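Long-range contacts in enoyl-acyl carrier protein reductase (Uncultured bacterium, PDB 6KIA), which probably reduces enoyl-acyl carrier protein with a bound NADH, as a novel, triclosan-resistance type of enoyl-acyl carrier protein reductase: residues Thr244-Asp249 with Leu424-Ile429; Pro308-Leu313 with Ala324-Cys329; Arg330-Glu335 with Ala392-Val397. All blocks are in the same frame, centred on the assembly; numbering follows the deposited sequence.

Contact 1 (Thr244-Asp249 with Leu424-Ile429); sequences TEILID and LSHDVI
With OG anti to its own carbonyl carbon (chi1 -68°), Ser-425 turns its hydroxyl back beside its backbone N and onto strand 244-248; His-426 has CG in the same first-torsion position, which lays the imidazole alongside the side chain of Ile-246. Two hydrogen bonds to the backbone of Glu-245 follow. Glu-245 N donates to Ser-425 OG at 2.9 Å, and His-426 N donates to Glu-245 O at 3.2 Å, arriving nearly along the C=O axis (171°). One residue of the strand is thus gripped through both its N-H and its carbonyl. The imidazole has one face covered by Ile-246, whose CG2 stands 3.5 Å from the ring centroid, 18° off the normal: a CH-pi contact displaced toward the rim. A water in the ring plane, 2.8 Å from His-426 ND1, accepts the N-H of Leu-247 and so links ring and strand. A second water links Ser-425 OG to Glu-245 OE1, reached by a side chain extended beyond CG. That carboxylate also forms a salt bridge with Arg-8, which Asp-427 shares; the common cation probably offsets the repulsion between the two acids. A third water joins Thr-244 OG1 to Leu-424 O; the Thr-244 side chain is about 7 Å from the bound NADH. Ser-425 holds the N-cap position of helix 426-436, yet its hydroxyl serves the strand and makes no capping bond. The contact therefore seats the two-stranded antiparallel hairpin 244-255 on the start of the helix that follows strand 421-423 of the large, mainly parallel sheet in this Rossmann-clan protein.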
loop_
_atom_site.group_PDB
_atom_site.type_symbol
_atom_site.label_atom_id
_atom_site.label_comp_id
_atom_site.label_asym_id
_atom_site.label_seq_id
_atom_site.Cartn_x
_atom_site.Cartn_y
_atom_site.Cartn_z
ATOM N N THR A 244 0.241 -4.274 11.947
ATOM C CA THR A 244 -0.355 -3.106 12.592
ATOM C C THR A 244 -0.764 -3.410 14.049
ATOM O O THR A 244 -1.238 -4.509 14.336
ATOM C CB THR A 244 -1.596 -2.658 11.793
ATOM O OG1 THR A 244 -1.208 -2.362 10.445
ATOM C CG2 THR A 244 -2.282 -1.448 12.439
ATOM N N GLU A 245 -0.575 -2.448 14.960
ATOM C CA GLU A 245 -1.059 -2.642 16.329
ATOM C C GLU A 245 -2.531 -2.318 16.416
ATOM O O GLU A 245 -2.998 -1.213 16.036
ATOM C CB GLU A 245 -0.291 -1.775 17.329
ATOM C CG GLU A 245 1.188 -2.078 17.407
ATOM C CD GLU A 245 1.922 -1.210 18.415
ATOM O OE1 GLU A 245 1.875 0.021 18.267
ATOM O OE2 GLU A 245 2.546 -1.751 19.351
ATOM N N ILE A 246 -3.281 -3.281 16.929
ATOM C CA ILE A 246 -4.708 -3.113 17.086
ATOM C C ILE A 246 -5.096 -3.551 18.499
ATOM O O ILE A 246 -4.338 -4.278 19.127
ATOM C CB ILE A 246 -5.482 -3.924 16.030
ATOM C CG1 ILE A 246 -5.454 -5.440 16.341
ATOM C CG2 ILE A 246 -4.983 -3.607 14.608
ATOM C CD1 ILE A 246 -6.188 -6.298 15.297
ATOM N N LEU A 247 -6.273 -3.142 18.968
ATOM C CA LEU A 247 -6.734 -3.504 20.310
ATOM C C LEU A 247 -7.048 -4.998 20.444
ATOM O O LEU A 247 -8.003 -5.499 19.858
ATOM C CB LEU A 247 -7.981 -2.709 20.661
ATOM C CG LEU A 247 -7.594 -1.300 21.102
ATOM C CD1 LEU A 247 -8.819 -0.410 21.272
ATOM C CD2 LEU A 247 -6.826 -1.352 22.409
ATOM N N ILE A 248 -6.221 -5.678 21.229
ATOM C CA ILE A 248 -6.418 -7.078 21.629
ATOM C C ILE A 248 -6.318 -7.074 23.160
ATOM O O ILE A 248 -5.317 -6.604 23.728
ATOM C CB ILE A 248 -5.367 -8.015 20.971
ATOM C CG1 ILE A 248 -5.537 -7.983 19.445
ATOM C CG2 ILE A 248 -5.530 -9.459 21.488
ATOM C CD1 ILE A 248 -4.435 -8.671 18.631
ATOM N N ASP A 249 -7.392 -7.505 23.823
ATOM C CA ASP A 249 -7.437 -7.522 25.282
ATOM C C ASP A 249 -7.178 -6.113 25.849
ATOM O O ASP A 249 -6.412 -5.943 26.799
ATOM C CB ASP A 249 -6.413 -8.534 25.812
ATOM C CG ASP A 249 -6.705 -8.991 27.228
ATOM O OD1 ASP A 249 -7.865 -8.854 27.678
ATOM O OD2 ASP A 249 -5.771 -9.507 27.881
ATOM N N LEU A 424 1.956 3.707 11.724
ATOM C CA LEU A 424 0.715 4.391 12.063
ATOM C C LEU A 424 -0.295 3.310 12.425
ATOM O O LEU A 424 -0.889 2.699 11.536
ATOM C CB LEU A 424 0.213 5.229 10.879
ATOM C CG LEU A 424 1.243 6.211 10.299
ATOM C CD1 LEU A 424 0.617 7.004 9.165
ATOM C CD2 LEU A 424 1.716 7.159 11.409
ATOM N N SER A 425 -0.451 3.012 13.715
ATOM C CA SER A 425 -1.396 1.960 14.119
ATOM C C SER A 425 -2.743 2.557 14.538
ATOM O O SER A 425 -2.937 3.768 14.422
ATOM C CB SER A 425 -0.779 1.100 15.230
ATOM O OG SER A 425 0.306 0.353 14.677
ATOM N N HIS A 426 -3.679 1.724 15.019
ATOM C CA HIS A 426 -5.014 2.207 15.305
ATOM C C HIS A 426 -5.051 3.284 16.372
ATOM O O HIS A 426 -5.967 4.095 16.376
ATOM C CB HIS A 426 -5.938 1.064 15.752
ATOM C CG HIS A 426 -6.333 0.156 14.639
ATOM N ND1 HIS A 426 -7.282 -0.843 14.788
ATOM C CD2 HIS A 426 -5.920 0.085 13.351
ATOM C CE1 HIS A 426 -7.418 -1.490 13.647
ATOM N NE2 HIS A 426 -6.605 -0.945 12.750
ATOM N N ASP A 427 -4.082 3.255 17.284
ATOM C CA ASP A 427 -4.081 4.218 18.377
ATOM C C ASP A 427 -3.920 5.654 17.866
ATOM O O ASP A 427 -4.789 6.516 18.101
ATOM C CB ASP A 427 -2.999 3.877 19.429
ATOM C CG ASP A 427 -1.577 3.888 18.883
ATOM O OD1 ASP A 427 -1.325 3.512 17.711
ATOM O OD2 ASP A 427 -0.684 4.305 19.650
ATOM N N VAL A 428 -2.873 5.895 17.098
ATOM C CA VAL A 428 -2.602 7.271 16.662
ATOM C C VAL A 428 -3.605 7.706 15.581
ATOM O O VAL A 428 -3.979 8.873 15.491
ATOM C CB VAL A 428 -1.158 7.410 16.186
ATOM C CG1 VAL A 428 -0.922 6.664 14.854
ATOM C CG2 VAL A 428 -0.778 8.905 16.074
ATOM N N ILE A 429 -4.109 6.760 14.798
ATOM C CA ILE A 429 -5.113 7.109 13.808
ATOM C C ILE A 429 -6.446 7.479 14.492
ATOM O O ILE A 429 -7.121 8.430 14.095
ATOM C CB ILE A 429 -5.302 5.947 12.813
ATOM C CG1 ILE A 429 -4.108 5.888 11.867
ATOM C CG2 ILE A 429 -6.621 6.054 12.045
ATOM C CD1 ILE A 429 -3.952 4.535 11.233
HETATM O O HOH W 1 0.249 0.105 10.936
HETATM O O HOH W 2 2.341 1.437 15.956
HETATM O O HOH W 3 -7.732 -1.135 17.503
#

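Contact 2 (Pro308-Leu313 with Ala324-Cys329)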
loop_
_atom_site.group_PDB
_atom_site.type_symbol
_atom_site.label_atom_id
_atom_site.label_comp_id
_atom_site.label_asym_id
_atom_site.label_seq_id
_atom_site.Cartn_x
_atom_site.Cartn_y
_atom_site.Cartn_z
ATOM N N PRO A 308 -11.360 -3.745 14.948
ATOM C CA PRO A 308 -11.098 -3.167 16.271
ATOM C C PRO A 308 -10.770 -1.666 16.257
ATOM O O PRO A 308 -10.683 -1.077 17.336
ATOM C CB PRO A 308 -9.897 -3.989 16.779
ATOM C CG PRO A 308 -9.991 -5.284 16.032
ATOM C CD PRO A 308 -10.477 -4.908 14.676
ATOM N N LEU A 309 -10.611 -1.054 15.083
ATOM C CA LEU A 309 -10.494 0.418 15.031
ATOM C C LEU A 309 -11.700 1.055 15.719
ATOM O O LEU A 309 -11.585 2.120 16.335
ATOM C CB LEU A 309 -10.357 0.909 13.574
ATOM C CG LEU A 309 -10.239 2.427 13.406
ATOM C CD1 LEU A 309 -8.902 2.916 14.003
ATOM C CD2 LEU A 309 -10.366 2.853 11.925
ATOM N N LEU A 310 -12.858 0.391 15.644
ATOM C CA LEU A 310 -14.048 0.907 16.345
ATOM C C LEU A 310 -13.795 1.090 17.851
ATOM O O LEU A 310 -14.163 2.114 18.457
ATOM C CB LEU A 310 -15.249 -0.008 16.117
ATOM C CG LEU A 310 -15.936 0.145 14.761
ATOM C CD1 LEU A 310 -16.819 -1.042 14.417
ATOM C CD2 LEU A 310 -16.724 1.452 14.700
ATOM N N LYS A 311 -13.137 0.105 18.452
ATOM C CA LYS A 311 -12.865 0.171 19.877
ATOM C C LYS A 311 -11.837 1.258 20.157
ATOM O O LYS A 311 -11.941 1.986 21.149
ATOM C CB LYS A 311 -12.383 -1.199 20.371
ATOM C CG LYS A 311 -13.470 -2.241 20.345
ATOM C CD LYS A 311 -12.999 -3.542 20.960
ATOM C CE LYS A 311 -14.125 -4.549 21.048
ATOM N NZ LYS A 311 -15.209 -4.062 21.955
ATOM N N ALA A 312 -10.921 1.456 19.208
ATOM C CA ALA A 312 -9.904 2.495 19.348
ATOM C C ALA A 312 -10.560 3.857 19.299
ATOM O O ALA A 312 -10.159 4.777 20.046
ATOM C CB ALA A 312 -8.835 2.340 18.252
ATOM N N LEU A 313 -11.600 3.987 18.473
ATOM C CA LEU A 313 -12.245 5.291 18.365
ATOM C C LEU A 313 -12.828 5.655 19.721
ATOM O O LEU A 313 -12.823 6.827 20.111
ATOM C CB LEU A 313 -13.340 5.316 17.306
ATOM C CG LEU A 313 -12.875 5.234 15.858
ATOM C CD1 LEU A 313 -14.054 5.310 14.908
ATOM C CD2 LEU A 313 -11.820 6.291 15.534
ATOM N N ALA A 324 -21.204 8.297 16.578
ATOM C CA ALA A 324 -21.873 8.351 15.289
ATOM C C ALA A 324 -21.285 7.328 14.296
ATOM O O ALA A 324 -22.005 6.818 13.409
ATOM C CB ALA A 324 -21.783 9.778 14.720
ATOM N N GLN A 325 -19.993 7.042 14.431
ATOM C CA GLN A 325 -19.350 6.043 13.564
ATOM C C GLN A 325 -19.830 4.654 13.919
ATOM O O GLN A 325 -20.078 3.825 13.028
ATOM C CB GLN A 325 -17.826 6.092 13.663
ATOM C CG GLN A 325 -17.262 7.404 13.196
ATOM C CD GLN A 325 -17.868 7.822 11.885
ATOM O OE1 GLN A 325 -17.790 7.103 10.887
ATOM N NE2 GLN A 325 -18.541 8.970 11.893
ATOM N N TRP A 326 -19.919 4.390 15.220
ATOM C CA TRP A 326 -20.546 3.139 15.660
ATOM C C TRP A 326 -21.954 3.026 15.089
ATOM O O TRP A 326 -22.319 1.990 14.543
ATOM C CB TRP A 326 -20.571 3.059 17.190
ATOM C CG TRP A 326 -19.275 2.581 17.768
ATOM C CD1 TRP A 326 -18.050 3.187 17.660
ATOM C CD2 TRP A 326 -19.068 1.401 18.554
ATOM N NE1 TRP A 326 -17.093 2.448 18.318
ATOM C CE2 TRP A 326 -17.700 1.346 18.884
ATOM C CE3 TRP A 326 -19.913 0.385 19.021
ATOM C CZ2 TRP A 326 -17.152 0.322 19.652
ATOM C CZ3 TRP A 326 -19.369 -0.636 19.782
ATOM C CH2 TRP A 326 -18.005 -0.663 20.094
ATOM N N GLN A 327 -22.737 4.102 15.157
ATOM C CA GLN A 327 -24.112 4.050 14.633
ATOM C C GLN A 327 -24.122 3.733 13.142
ATOM O O GLN A 327 -24.929 2.933 12.647
ATOM C CB GLN A 327 -24.838 5.376 14.902
ATOM C CG GLN A 327 -25.154 5.614 16.363
ATOM C CD GLN A 327 -26.237 4.688 16.881
ATOM O OE1 GLN A 327 -27.291 4.545 16.262
ATOM N NE2 GLN A 327 -25.970 4.029 18.005
ATOM N N ALA A 328 -23.224 4.392 12.413
ATOM C CA ALA A 328 -23.090 4.166 10.982
ATOM C C ALA A 328 -22.781 2.704 10.644
ATOM O O ALA A 328 -23.277 2.189 9.649
ATOM C CB ALA A 328 -22.026 5.051 10.429
ATOM N N CYS A 329 -21.927 2.072 11.443
ATOM C CA CYS A 329 -21.583 0.673 11.195
ATOM C C CYS A 329 -22.731 -0.256 11.585
ATOM O O CYS A 329 -22.954 -1.273 10.930
ATOM C CB CYS A 329 -20.310 0.281 11.942
ATOM S SG CYS A 329 -18.855 1.135 11.245
#
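Leu-310 meets Trp-326 twice, once through its carbonyl and once through its side chain. Trp-326 NE1 donates to Leu-310 O at 3.0 Å, with an N-H...O angle of 151°. The oxygen lies in the indole plane, at the ring edge, but the donor stands well above the carbonyl plane, 54° out of it, and so does not sit on a lone pair. The branch CD2 of Leu-310 comes over the indole face and sits 3.9 Å from the centroid of the five-membered ring, a CH-pi contact that is closest at Trp-326 CD1. Leu-310 CD2 also reaches Cys-329 SG at 4.1 Å, about one turn further along helix 320-331 than Trp-326. Two antiparallel helices, 309-315 and 320-331, form this helical hairpin: their short axes approach to 10.4 Å and run at 152° to one another. Leu-310 and Trp-326 span that distance; with CG anti to its carbonyl carbon, the indole comes nearer helix 309-315 than its first bond suggests. Toward the turn between the helices, Leu-313 CD1 packs on Gln-325 CB at 4.0 Å, crossing it obliquely; the glutamine chain bends at chi2 and carries its amide away from Leu-313. Farther out, Lys-314 adds a cation-pi contact to Trp-326, while Leu-339 and Leu-343 of helix 339-351 also pack against the indole. Leu-401 of helix 394-413 touches both Leu-313 and Gln-325, and Val-394 of that helix meets Cys-329.

Contact 3 (Arg330-Glu335 with Ala392-Val397)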
loop_
_atom_site.group_PDB
_atom_site.type_symbol
_atom_site.label_atom_id
_atom_site.label_comp_id
_atom_site.label_asym_id
_atom_site.label_seq_id
_atom_site.Cartn_x
_atom_site.Cartn_y
_atom_site.Cartn_z
ATOM N N ARG A 330 -23.468 0.108 12.633
ATOM C CA ARG A 330 -24.641 -0.658 13.038
ATOM C C ARG A 330 -25.653 -0.699 11.901
ATOM O O ARG A 330 -26.278 -1.738 11.643
ATOM C CB ARG A 330 -25.305 -0.039 14.281
ATOM C CG ARG A 330 -24.502 -0.086 15.547
ATOM C CD ARG A 330 -25.339 0.445 16.706
ATOM N NE ARG A 330 -24.539 0.661 17.900
ATOM C CZ ARG A 330 -24.199 -0.309 18.742
ATOM N NH1 ARG A 330 -24.602 -1.560 18.524
ATOM N NH2 ARG A 330 -23.478 -0.021 19.817
ATOM N N GLU A 331 -25.837 0.445 11.242
ATOM C CA GLU A 331 -26.876 0.555 10.227
ATOM C C GLU A 331 -26.693 -0.338 8.994
ATOM O O GLU A 331 -27.673 -0.656 8.337
ATOM C CB GLU A 331 -27.009 2.013 9.789
ATOM C CG GLU A 331 -27.840 2.848 10.756
ATOM C CD GLU A 331 -27.810 4.331 10.443
ATOM O OE1 GLU A 331 -26.964 4.749 9.624
ATOM O OE2 GLU A 331 -28.631 5.076 11.020
ATOM N N VAL A 332 -25.477 -0.786 8.679
ATOM C CA VAL A 332 -25.313 -1.629 7.498
ATOM C C VAL A 332 -25.464 -3.136 7.815
ATOM O O VAL A 332 -25.462 -3.962 6.908
ATOM C CB VAL A 332 -23.950 -1.396 6.796
ATOM C CG1 VAL A 332 -23.870 0.032 6.274
ATOM C CG2 VAL A 332 -22.780 -1.713 7.718
ATOM N N LEU A 333 -25.638 -3.478 9.091
ATOM C CA LEU A 333 -25.851 -4.877 9.478
ATOM C C LEU A 333 -27.346 -5.234 9.451
ATOM O O LEU A 333 -28.200 -4.396 9.761
ATOM C CB LEU A 333 -25.261 -5.143 10.867
ATOM C CG LEU A 333 -23.748 -4.913 10.997
ATOM C CD1 LEU A 333 -23.274 -5.146 12.430
ATOM C CD2 LEU A 333 -23.023 -5.851 10.025
ATOM N N SER A 334 -27.643 -6.472 9.076
ATOM C CA SER A 334 -29.019 -6.970 9.025
ATOM C C SER A 334 -29.643 -6.901 10.398
ATOM O O SER A 334 -28.938 -6.990 11.406
ATOM C CB SER A 334 -29.065 -8.411 8.514
ATOM O OG SER A 334 -28.415 -8.551 7.272
ATOM N N GLU A 335 -30.961 -6.708 10.440
ATOM C CA GLU A 335 -31.692 -6.759 11.702
ATOM C C GLU A 335 -31.403 -8.068 12.424
ATOM O O GLU A 335 -31.370 -9.129 11.808
ATOM C CB GLU A 335 -33.199 -6.593 11.481
ATOM C CG GLU A 335 -33.905 -5.893 12.641
ATOM C CD GLU A 335 -35.421 -5.993 12.573
ATOM O OE1 GLU A 335 -35.956 -6.321 11.491
ATOM O OE2 GLU A 335 -36.080 -5.742 13.608
ATOM N N ALA A 392 -22.346 -2.874 0.816
ATOM C CA ALA A 392 -22.276 -1.820 1.818
ATOM C C ALA A 392 -21.777 -2.436 3.121
ATOM O O ALA A 392 -22.560 -2.953 3.934
ATOM C CB ALA A 392 -23.626 -1.144 2.009
ATOM N N LEU A 393 -20.465 -2.374 3.308
ATOM C CA LEU A 393 -19.801 -3.081 4.395
ATOM C C LEU A 393 -19.292 -2.156 5.480
ATOM O O LEU A 393 -18.921 -1.004 5.219
ATOM C CB LEU A 393 -18.616 -3.875 3.845
ATOM C CG LEU A 393 -18.909 -4.902 2.757
ATOM C CD1 LEU A 393 -17.589 -5.387 2.156
ATOM C CD2 LEU A 393 -19.769 -6.054 3.303
ATOM N N VAL A 394 -19.227 -2.685 6.695
ATOM C CA VAL A 394 -18.570 -1.999 7.791
ATOM C C VAL A 394 -17.128 -1.610 7.391
ATOM O O VAL A 394 -16.647 -0.508 7.710
ATOM C CB VAL A 394 -18.569 -2.885 9.060
ATOM C CG1 VAL A 394 -17.657 -2.300 10.115
ATOM C CG2 VAL A 394 -20.007 -3.007 9.628
ATOM N N THR A 395 -16.442 -2.519 6.697
ATOM C CA THR A 395 -15.065 -2.237 6.313
ATOM C C THR A 395 -14.965 -1.087 5.315
ATOM O O THR A 395 -13.912 -0.484 5.213
ATOM C CB THR A 395 -14.349 -3.464 5.731
ATOM O OG1 THR A 395 -15.066 -3.949 4.592
ATOM C CG2 THR A 395 -14.226 -4.559 6.794
ATOM N N ASP A 396 -16.022 -0.830 4.542
ATOM C CA ASP A 396 -16.028 0.342 3.643
ATOM C C ASP A 396 -15.930 1.628 4.495
ATOM O O ASP A 396 -15.095 2.532 4.240
ATOM C CB ASP A 396 -17.294 0.410 2.766
ATOM C CG ASP A 396 -17.444 -0.771 1.816
ATOM O OD1 ASP A 396 -16.438 -1.434 1.476
ATOM O OD2 ASP A 396 -18.592 -1.019 1.375
ATOM N N VAL A 397 -16.799 1.722 5.499
ATOM C CA VAL A 397 -16.807 2.864 6.396
ATOM C C VAL A 397 -15.433 3.013 7.065
ATOM O O VAL A 397 -14.829 4.100 7.073
ATOM C CB VAL A 397 -17.921 2.724 7.490
ATOM C CG1 VAL A 397 -17.883 3.892 8.427
ATOM C CG2 VAL A 397 -19.296 2.625 6.825
HETATM O O HOH W 4 -25.156 -3.649 4.261
#
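The C-terminal end of helix 320-331 and the N-terminal end of helix 394-413 meet here, so the contact joins two helix ends with the short connecting segments beside them. Val-332 carries most of it. Its CB lies 3.5 Å from Ala-392 O, and its two methyls part from there: CG1, anti to its own carbonyl carbon, points to the Ala-392 methyl, CB, at 4.4 Å, whereas CG2, in the crowded position between backbone N and carbonyl carbon, reaches Val-394 CG2 at 3.6 Å. The two valines cross obliquely. Leu-333 adds a looser contact: Leu-333 CD2 lies 4.2 Å from Val-394 CG2. That CG2 thus touches both Val-332 and Leu-333; it gets there because Val-394 places CG1 anti to its backbone N (chi1 169°) and CG2 beside it. No direct hydrogen bond spans the segments, but one water lies 2.7 Å from both Val-332 O and Ala-392 O and can donate to either, though other acceptors compete for its protons. Within the second segment, Leu-393, at the N-cap position, donates its backbone N-H to Asp-396 OD2, 3.0 Å from Leu-393 N, almost straight at 169°, the oxygen being met from above the carboxylate plane. His-387 NE2 is hydrogen-bonded to Val-394 N, and Lys-388 pairs through the backbone with Val-332. Val-394 and Val-397 also touch Cys-329 of helix 320-331, and Arg-330 of that helix makes a salt bridge with Glu-340 of helix 339-351.

Strand 244-248 comes first along the chain, and its partner segment 424-429 comes last, so contact 1 joins hairpin 244-255 to helix 426-436 and closes a loop of 174 residues containing both other contacts. Within that loop, contact 2 closes early, pairing helix 309-315 with helix 320-331 after only ten intervening residues. Contact 3 then opens from the end of helix 320-331 and closes at the start of helix 394-413. Contacts 2 and 3 run in series, without crossing, and share helix 320-331; they touch where Cys-329 meets Val-394 and Val-397. Contacts 1 and 2 touch through His-426 and Leu-247 against helix 309-315, whereas contacts 1 and 3 stay about 10 Å apart at their nearest atoms.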